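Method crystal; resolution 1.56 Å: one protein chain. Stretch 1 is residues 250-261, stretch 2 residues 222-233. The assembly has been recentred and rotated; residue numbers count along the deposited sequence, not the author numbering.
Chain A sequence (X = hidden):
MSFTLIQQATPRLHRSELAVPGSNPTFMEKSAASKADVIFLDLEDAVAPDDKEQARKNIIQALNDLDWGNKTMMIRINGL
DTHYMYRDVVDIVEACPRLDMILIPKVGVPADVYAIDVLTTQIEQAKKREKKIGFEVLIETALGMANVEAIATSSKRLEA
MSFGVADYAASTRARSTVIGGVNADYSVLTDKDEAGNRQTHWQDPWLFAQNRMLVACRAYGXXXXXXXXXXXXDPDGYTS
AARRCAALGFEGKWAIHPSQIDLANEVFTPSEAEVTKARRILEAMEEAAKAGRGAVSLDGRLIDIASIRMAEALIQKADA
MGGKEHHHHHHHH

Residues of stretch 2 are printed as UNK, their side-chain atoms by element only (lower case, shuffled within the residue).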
ATOM      1  N   PHE A 250      12.822 -26.849   1.107  1.00 14.49           N
ATOM      2  CA  PHE A 250      14.084 -26.175   0.785  1.00 14.40           C
ATOM      3  C   PHE A 250      14.868 -26.991  -0.247  1.00 14.58           C
ATOM      4  O   PHE A 250      14.770 -28.228  -0.286  1.00 15.87           O
ATOM      5  CB  PHE A 250      14.965 -26.011   2.018  1.00 13.50           C
ATOM      6  CG  PHE A 250      14.621 -24.827   2.901  1.00 12.54           C
ATOM      7  CD1 PHE A 250      13.374 -24.717   3.532  1.00 13.77           C
ATOM      8  CD2 PHE A 250      15.494 -23.773   2.992  1.00 13.45           C
ATOM      9  CE1 PHE A 250      13.046 -23.592   4.293  1.00 14.22           C
ATOM     10  CE2 PHE A 250      15.185 -22.669   3.754  1.00 14.05           C
ATOM     11  CZ  PHE A 250      13.950 -22.573   4.403  1.00 13.85           C
ATOM     12  N   GLU A 251      15.641 -26.279  -1.057  1.00 14.28           N
ATOM     13  CA  GLU A 251      16.330 -26.859  -2.198  1.00 15.44           C
ATOM     14  C   GLU A 251      17.798 -27.090  -1.995  1.00 14.51           C
ATOM     15  O   GLU A 251      18.404 -27.804  -2.802  1.00 16.43           O
ATOM     16  CB  GLU A 251      16.123 -25.818  -3.356  1.00 22.91           C
ATOM     17  CG  GLU A 251      16.574 -26.198  -4.649  1.00 34.25           C
ATOM     18  CD  GLU A 251      15.919 -25.346  -5.705  1.00 27.59           C
ATOM     19  OE1 GLU A 251      16.585 -25.320  -6.739  1.00 37.54           O
ATOM     20  OE2 GLU A 251      14.759 -24.863  -5.449  1.00 26.68           O
ATOM     21  N   GLY A 252      18.389 -26.474  -0.954  1.00 14.00           N
ATOM     22  CA  GLY A 252      19.814 -26.661  -0.672  1.00 13.70           C
ATOM     23  C   GLY A 252      20.217 -26.046   0.628  1.00 13.46           C
ATOM     24  O   GLY A 252      19.378 -25.456   1.339  1.00 15.09           O
ATOM     25  N   LYS A 253      21.502 -26.213   0.971  1.00 13.78           N
ATOM     26  CA  LYS A 253      22.031 -25.731   2.243  1.00 13.39           C
ATOM     27  C   LYS A 253      23.493 -25.351   2.083  1.00 13.84           C
ATOM     28  O   LYS A 253      24.252 -25.913   1.240  1.00 14.73           O
ATOM     29  CB  LYS A 253      21.900 -26.784   3.352  1.00 14.13           C
ATOM     30  CG  LYS A 253      22.250 -26.340   4.770  1.00 13.74           C
ATOM     31  CD  LYS A 253      21.857 -27.346   5.825  1.00 15.77           C
ATOM     32  CE  LYS A 253      22.312 -26.968   7.217  1.00 15.75           C
ATOM     33  NZ  LYS A 253      21.804 -25.625   7.596  1.00 14.42           N
ATOM     34  N   TRP A 254      23.891 -24.367   2.917  1.00 13.62           N
ATOM     35  CA  TRP A 254      25.277 -23.975   2.927  1.00 14.80           C
ATOM     36  C   TRP A 254      26.194 -25.082   3.466  1.00 14.89           C
ATOM     37  O   TRP A 254      25.839 -25.829   4.359  1.00 15.61           O
ATOM     38  CB  TRP A 254      25.517 -22.725   3.769  1.00 14.44           C
ATOM     39  CG  TRP A 254      24.931 -21.468   3.202  1.00 13.99           C
ATOM     40  CD1 TRP A 254      23.887 -21.324   2.312  1.00 13.35           C
ATOM     41  CD2 TRP A 254      25.315 -20.158   3.585  1.00 12.93           C
ATOM     42  NE1 TRP A 254      23.638 -19.992   2.098  1.00 13.63           N
ATOM     43  CE2 TRP A 254      24.493 -19.245   2.877  1.00 13.21           C
ATOM     44  CE3 TRP A 254      26.269 -19.669   4.456  1.00 14.48           C
ATOM     45  CZ2 TRP A 254      24.621 -17.877   3.034  1.00 15.13           C
ATOM     46  CZ3 TRP A 254      26.407 -18.329   4.618  1.00 16.94           C
ATOM     47  CH2 TRP A 254      25.579 -17.425   3.926  1.00 16.08           C
ATOM     48  N   ALA A 255      27.414 -25.055   2.929  1.00 15.18           N
ATOM     49  CA  ALA A 255      28.559 -25.757   3.469  1.00 15.68           C
ATOM     50  C   ALA A 255      29.599 -24.699   3.857  1.00 16.95           C
ATOM     51  O   ALA A 255      30.017 -23.878   3.030  1.00 18.44           O
ATOM     52  CB  ALA A 255      29.123 -26.755   2.460  1.00 18.34           C
ATOM     53  N   ILE A 256      30.003 -24.733   5.102  1.00 18.44           N
ATOM     54  CA  ILE A 256      31.060 -23.832   5.583  1.00 20.69           C
ATOM     55  C   ILE A 256      32.286 -24.624   6.030  1.00 22.95           C
ATOM     56  O   ILE A 256      33.246 -24.044   6.554  1.00 28.50           O
ATOM     57  CB  ILE A 256      30.577 -22.825   6.661  1.00 20.72           C
ATOM     58  CG1 ILE A 256      30.036 -23.511   7.894  1.00 22.67           C
ATOM     59  CG2 ILE A 256      29.532 -21.847   6.107  1.00 23.53           C
ATOM     60  CD1 ILE A 256      29.920 -22.543   9.078  1.00 23.46           C
ATOM     61  N   HIS A 257      32.258 -25.925   5.811  1.00 20.42           N
ATOM     62  CA  HIS A 257      33.407 -26.838   6.001  1.00 21.39           C
ATOM     63  C   HIS A 257      33.291 -27.874   4.917  1.00 21.39           C
ATOM     64  O   HIS A 257      32.172 -28.286   4.553  1.00 20.95           O
ATOM     65  CB  HIS A 257      33.283 -27.502   7.347  1.00 23.40           C
ATOM     66  CG  HIS A 257      34.436 -28.375   7.702  1.00 30.09           C
ATOM     67  ND1 HIS A 257      34.499 -29.723   7.381  1.00 32.73           N
ATOM     68  CD2 HIS A 257      35.573 -28.095   8.374  1.00 30.96           C
ATOM     69  CE1 HIS A 257      35.633 -30.224   7.831  1.00 32.00           C
ATOM     70  NE2 HIS A 257      36.308 -29.260   8.440  1.00 42.21           N
ATOM     71  N   PRO A 258      34.431 -28.301   4.321  1.00 23.49           N
ATOM     72  CA  PRO A 258      34.318 -29.189   3.170  1.00 24.02           C
ATOM     73  C   PRO A 258      33.516 -30.475   3.367  1.00 23.28           C
ATOM     74  O   PRO A 258      32.886 -30.980   2.427  1.00 23.95           O
ATOM     75  CB  PRO A 258      35.795 -29.491   2.819  1.00 30.24           C
ATOM     76  CG  PRO A 258      36.558 -28.348   3.371  1.00 32.57           C
ATOM     77  CD  PRO A 258      35.835 -27.933   4.609  1.00 28.51           C
ATOM     78  N   SER A 259      33.530 -31.010   4.577  1.00 23.16           N
ATOM     79  CA  SER A 259      32.741 -32.204   4.928  1.00 25.04           C
ATOM     80  C   SER A 259      31.239 -32.058   4.706  1.00 20.90           C
ATOM     81  O   SER A 259      30.544 -33.027   4.487  1.00 23.01           O
ATOM     82  CB  SER A 259      32.957 -32.580   6.377  1.00 26.59           C
ATOM     83  OG  SER A 259      32.400 -31.611   7.296  1.00 27.22           O
ATOM     84  N   GLN A 260      30.772 -30.834   4.718  1.00 18.81           N
ATOM     85  CA  GLN A 260      29.347 -30.597   4.579  1.00 17.53           C
ATOM     86  C   GLN A 260      28.833 -30.658   3.138  1.00 18.05           C
ATOM     87  O   GLN A 260      27.641 -30.837   2.911  1.00 18.74           O
ATOM     88  CB  GLN A 260      28.959 -29.297   5.235  1.00 17.14           C
ATOM     89  CG  GLN A 260      29.145 -29.304   6.723  1.00 18.31           C
ATOM     90  CD  GLN A 260      28.938 -27.971   7.370  1.00 16.46           C
ATOM     91  OE1 GLN A 260      28.986 -26.911   6.717  1.00 17.23           O
ATOM     92  NE2 GLN A 260      28.760 -27.985   8.679  1.00 17.28           N
ATOM     93  N   ILE A 261      29.739 -30.576   2.176  1.00 16.33           N
ATOM     94  CA  ILE A 261      29.358 -30.598   0.767  1.00 17.07           C
ATOM     95  C   ILE A 261      28.661 -31.878   0.365  1.00 17.14           C
ATOM     96  O   ILE A 261      27.572 -31.820  -0.226  1.00 17.92           O
ATOM     97  CB  ILE A 261      30.573 -30.349  -0.145  1.00 19.18           C
ATOM     98  CG1 ILE A 261      31.171 -28.947   0.094  1.00 19.14           C
ATOM     99  CG2 ILE A 261      30.205 -30.481  -1.610  1.00 20.11           C
ATOM    100  CD1 ILE A 261      32.532 -28.736  -0.546  1.00 22.50           C
ATOM    101  N   UNK A 222      11.362 -18.397  -6.494  1.00 12.55           N
ATOM    102  CA  UNK A 222      12.756 -18.430  -6.044  1.00 12.22           C
ATOM    103  C   UNK A 222      13.144 -19.743  -5.375  1.00 13.02           C
ATOM    104  O   UNK A 222      12.312 -20.458  -4.849  1.00 14.48           O
ATOM    105  c   UNK A 222      12.744 -14.896  -4.324  1.00 14.01           C
ATOM    106  c   UNK A 222      13.006 -15.437  -6.749  1.00 14.21           C
ATOM    107  c   UNK A 222      12.477 -15.913  -5.423  1.00 12.85           C
ATOM    108  c   UNK A 222      12.995 -17.297  -5.052  1.00 12.32           C
ATOM    109  N   UNK A 223      14.468 -20.001  -5.304  1.00 11.86           N
ATOM    110  CA  UNK A 223      15.025 -21.148  -4.577  1.00 12.72           C
ATOM    111  C   UNK A 223      15.157 -20.816  -3.084  1.00 12.88           C
ATOM    112  O   UNK A 223      15.865 -19.858  -2.773  1.00 12.77           O
ATOM    113  n   UNK A 223      18.266 -20.424  -9.154  1.00 18.16           N
ATOM    114  c   UNK A 223      19.084 -20.475  -8.099  1.00 14.53           C
ATOM    115  c   UNK A 223      17.797 -22.308  -7.066  1.00 17.49           C
ATOM    116  c   UNK A 223      16.391 -21.530  -5.145  1.00 14.27           C
ATOM    117  c   UNK A 223      16.432 -21.822  -6.632  1.00 15.69           C
ATOM    118  n   UNK A 223      20.157 -19.647  -8.027  1.00 15.98           N
ATOM    119  n   UNK A 223      18.841 -21.317  -7.082  1.00 15.34           N
ATOM    120  N   UNK A 224      14.557 -21.625  -2.188  1.00 13.63           N
ATOM    121  CA  UNK A 224      14.792 -21.437  -0.759  1.00 13.98           C
ATOM    122  C   UNK A 224      15.996 -22.279  -0.312  1.00 13.27           C
ATOM    123  O   UNK A 224      15.985 -23.522  -0.454  1.00 13.21           O
ATOM    124  c   UNK A 224      13.527 -22.664  -2.451  1.00 15.07           C
ATOM    125  c   UNK A 224      12.786 -22.784  -1.153  1.00 16.17           C
ATOM    126  c   UNK A 224      13.505 -21.973  -0.126  1.00 13.45           C
ATOM    127  N   UNK A 225      16.976 -21.572   0.282  1.00 12.38           N
ATOM    128  CA  UNK A 225      18.259 -22.169   0.669  1.00 13.35           C
ATOM    129  C   UNK A 225      18.461 -21.954   2.156  1.00 12.14           C
ATOM    130  O   UNK A 225      18.277 -20.837   2.678  1.00 12.75           O
ATOM    131  c   UNK A 225      19.452 -21.535  -0.116  1.00 13.54           C
ATOM    132  c   UNK A 225      18.992 -22.876  -2.262  1.00 15.18           C
ATOM    133  c   UNK A 225      20.731 -22.263   0.237  1.00 13.58           C
ATOM    134  c   UNK A 225      19.167 -21.536  -1.625  1.00 13.21           C
ATOM    135  N   UNK A 226      18.878 -23.021   2.863  1.00 12.06           N
ATOM    136  CA  UNK A 226      19.152 -22.917   4.296  1.00 14.33           C
ATOM    137  C   UNK A 226      20.603 -22.531   4.495  1.00 13.96           C
ATOM    138  O   UNK A 226      21.477 -22.951   3.719  1.00 13.92           O
ATOM    139  c   UNK A 226      18.858 -24.276   4.955  1.00 13.54           C
ATOM    140  o   UNK A 226      18.456 -23.137   7.023  1.00 14.81           O
ATOM    141  c   UNK A 226      18.790 -24.221   6.468  1.00 14.55           C
ATOM    142  o   UNK A 226      19.164 -25.265   7.081  1.00 15.65           O
ATOM    143  N   UNK A 227      20.879 -21.790   5.558  1.00 13.21           N
ATOM    144  CA  UNK A 227      22.193 -21.228   5.813  1.00 13.74           C
ATOM    145  C   UNK A 227      23.164 -22.167   6.571  1.00 13.18           C
ATOM    146  O   UNK A 227      23.036 -23.400   6.501  1.00 14.88           O
ATOM    147  N   UNK A 228      24.108 -21.582   7.288  1.00 14.18           N
ATOM    148  CA  UNK A 228      25.218 -22.344   7.841  1.00 15.27           C
ATOM    149  C   UNK A 228      24.842 -23.150   9.072  1.00 14.53           C
ATOM    150  O   UNK A 228      23.919 -22.771   9.807  1.00 14.87           O
ATOM    151  c   UNK A 228      26.235 -21.252   8.195  1.00 16.75           C
ATOM    152  c   UNK A 228      25.368 -20.046   8.497  1.00 17.62           C
ATOM    153  c   UNK A 228      24.225 -20.127   7.529  1.00 14.64           C
ATOM    154  N   UNK A 229      25.602 -24.237   9.306  1.00 15.32           N
ATOM    155  CA  UNK A 229      25.539 -25.083  10.503  1.00 14.48           C
ATOM    156  C   UNK A 229      26.980 -25.201  10.972  1.00 15.80           C
ATOM    157  O   UNK A 229      27.845 -25.631  10.210  1.00 16.58           O
ATOM    158  c   UNK A 229      24.861 -27.414  11.260  1.00 14.63           C
ATOM    159  c   UNK A 229      23.741 -27.414  12.071  1.00 16.36           C
ATOM    160  c   UNK A 229      23.621 -28.315  13.114  1.00 18.12           C
ATOM    161  c   UNK A 229      25.893 -28.293  11.572  1.00 15.18           C
ATOM    162  c   UNK A 229      25.771 -29.219  12.603  1.00 17.02           C
ATOM    163  c   UNK A 229      24.641 -29.222  13.385  1.00 16.17           C
ATOM    164  c   UNK A 229      24.981 -26.427  10.119  1.00 15.81           C
ATOM    165  N   UNK A 230      27.229 -24.757  12.210  1.00 16.81           N
ATOM    166  CA  UNK A 230      28.607 -24.554  12.676  1.00 18.50           C
ATOM    167  C   UNK A 230      29.339 -25.747  13.229  1.00 20.15           C
ATOM    168  O   UNK A 230      30.583 -25.721  13.320  1.00 23.59           O
ATOM    169  N   UNK A 231      28.634 -26.808  13.593  1.00 18.65           N
ATOM    170  CA  UNK A 231      29.321 -27.878  14.286  1.00 17.29           C
ATOM    171  C   UNK A 231      29.832 -28.918  13.314  1.00 18.69           C
ATOM    172  O   UNK A 231      29.148 -29.881  12.969  1.00 18.05           O
ATOM    173  c   UNK A 231      28.444 -28.485  15.387  1.00 18.59           C
ATOM    174  c   UNK A 231      29.204 -29.508  16.256  1.00 19.49           C
ATOM    175  o   UNK A 231      30.398 -29.812  15.944  1.00 21.22           O
ATOM    176  o   UNK A 231      28.591 -29.965  17.266  1.00 20.81           O
ATOM    177  N   UNK A 232      31.077 -28.702  12.876  1.00 22.00           N
ATOM    178  CA  UNK A 232      31.751 -29.577  11.939  1.00 21.95           C
ATOM    179  C   UNK A 232      31.988 -30.992  12.448  1.00 19.64           C
ATOM    180  O   UNK A 232      32.191 -31.909  11.631  1.00 22.06           O
ATOM    181  c   UNK A 232      31.622 -25.714  10.206  1.00 32.15           C
ATOM    182  c   UNK A 232      33.125 -28.930  11.501  1.00 23.04           C
ATOM    183  c   UNK A 232      32.682 -24.817  10.365  1.00 27.82           C
ATOM    184  c   UNK A 232      33.007 -27.513  11.095  1.00 25.87           C
ATOM    185  c   UNK A 232      33.883 -25.272  10.858  1.00 29.70           C
ATOM    186  c   UNK A 232      34.042 -26.615  11.256  1.00 28.65           C
ATOM    187  c   UNK A 232      31.781 -27.038  10.583  1.00 27.15           C
ATOM    188  N   UNK A 233      31.987 -31.141  13.769  1.00 20.33           N
ATOM    189  CA  UNK A 233      32.178 -32.460  14.386  1.00 19.75           C
ATOM    190  C   UNK A 233      30.874 -33.256  14.460  1.00 19.89           C
ATOM    191  O   UNK A 233      30.911 -34.392  14.966  1.00 21.86           O
ATOM    192  o   UNK A 233      31.719 -31.917  16.756  1.00 31.40           O
ATOM    193  c   UNK A 233      32.749 -32.321  15.805  1.00 26.66           C
TER
HETATM  194  O   HOH W   1      21.806 -24.488  10.154  1.00 16.42           O
HETATM  195  O   HOH W   2      26.916 -25.113   6.861  1.00 16.96           O
HETATM  196  O   HOH W   3      28.648 -30.496  10.161  1.00 18.23           O
HETATM  197  O   HOH W   4      30.697 -32.347   9.380  1.00 26.69           O

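Position 222 carries four carbons, forked at the second, and touches nothing on stretch 1: Leu222, a buried apolar residue whose side chain leads away. Position 223 has three carbons, a nitrogen, then a carbon bearing two more nitrogens; one carbon lies by the Glu251 carboxylate. This is Arg223. Its CD is 3.3 Å from Glu251 OE1, while its guanidinium, suited to several partners, bonds elsewhere in the structure.

Position 224 has three carbons closing a ring onto the backbone nitrogen, over a face of the Phe250 ring: Pro224. Lacking an N-H, it still offers its O to Glu251 N (2.8 Å), and its CB supplies the apolar contact, 4.2 Å from the Phe250 centroid. Position 225 has four carbons, forked at the first, one arm two carbons long, beside the indole edge: Ile225. The branched side chain suits a strand; its CG2 lies 3.9 Å from Trp254 CD1.

Position 226 has two carbons, the second carrying two oxygens, one close to the Lys253 amine. This is Asp226: OD2 receives Lys253 NZ at 2.7 Å in a buried salt bridge, each charge answering the other. Its backbone N donates to Gly252 O (2.9 Å) and its O accepts from Trp254 N (2.9 Å).

Position 227 has no side-chain atoms; its bare CA packs over the five-membered ring of Trp254. It is Gly227, whose O accepts from Lys253 NZ at 2.8 Å. Position 228 closes three carbons onto its nitrogen, against Trp254 and Ile256: Pro228, a compact apolar ring with CD 3.7 Å from Trp254 CE3. Pro228 CD would lie 2.4 Å from a CB on residue 227, so glycine suits that place.

Position 229 has one carbon, then a six-carbon ring whose edge faces the Gln260 amide: Phe229, its ring buried, its O accepting from Gln260 NE2 at 3.0 Å. Position 230, without side-chain atoms, has its CA near Ile256: Gly230, leaving that approach uncrowded. Position 231 has two carbons, the second with two oxygens, and no side-chain contact: Asp231, whose carboxylate serves its own loop.

Position 232 has one carbon, then a ring of six, against His257 and Ile256: Phe232. Its flat face takes His257 CB and stacks offset on the imidazole (centroids 4.8 Å apart). Position 233 carries one carbon and one oxygen and touches nothing on stretch 1: Ser233, whose OG suits donation to Asp231 OD1 (2.6 Å).

The contact begins as parallel strand pairing, is anchored by Lys253 on Asp226 and Gly227, and continues through aromatic packing, with Gln260 and waters satisfying loop polar groups.

Stretch 2 (222-233) LRPIDGPFGDFS
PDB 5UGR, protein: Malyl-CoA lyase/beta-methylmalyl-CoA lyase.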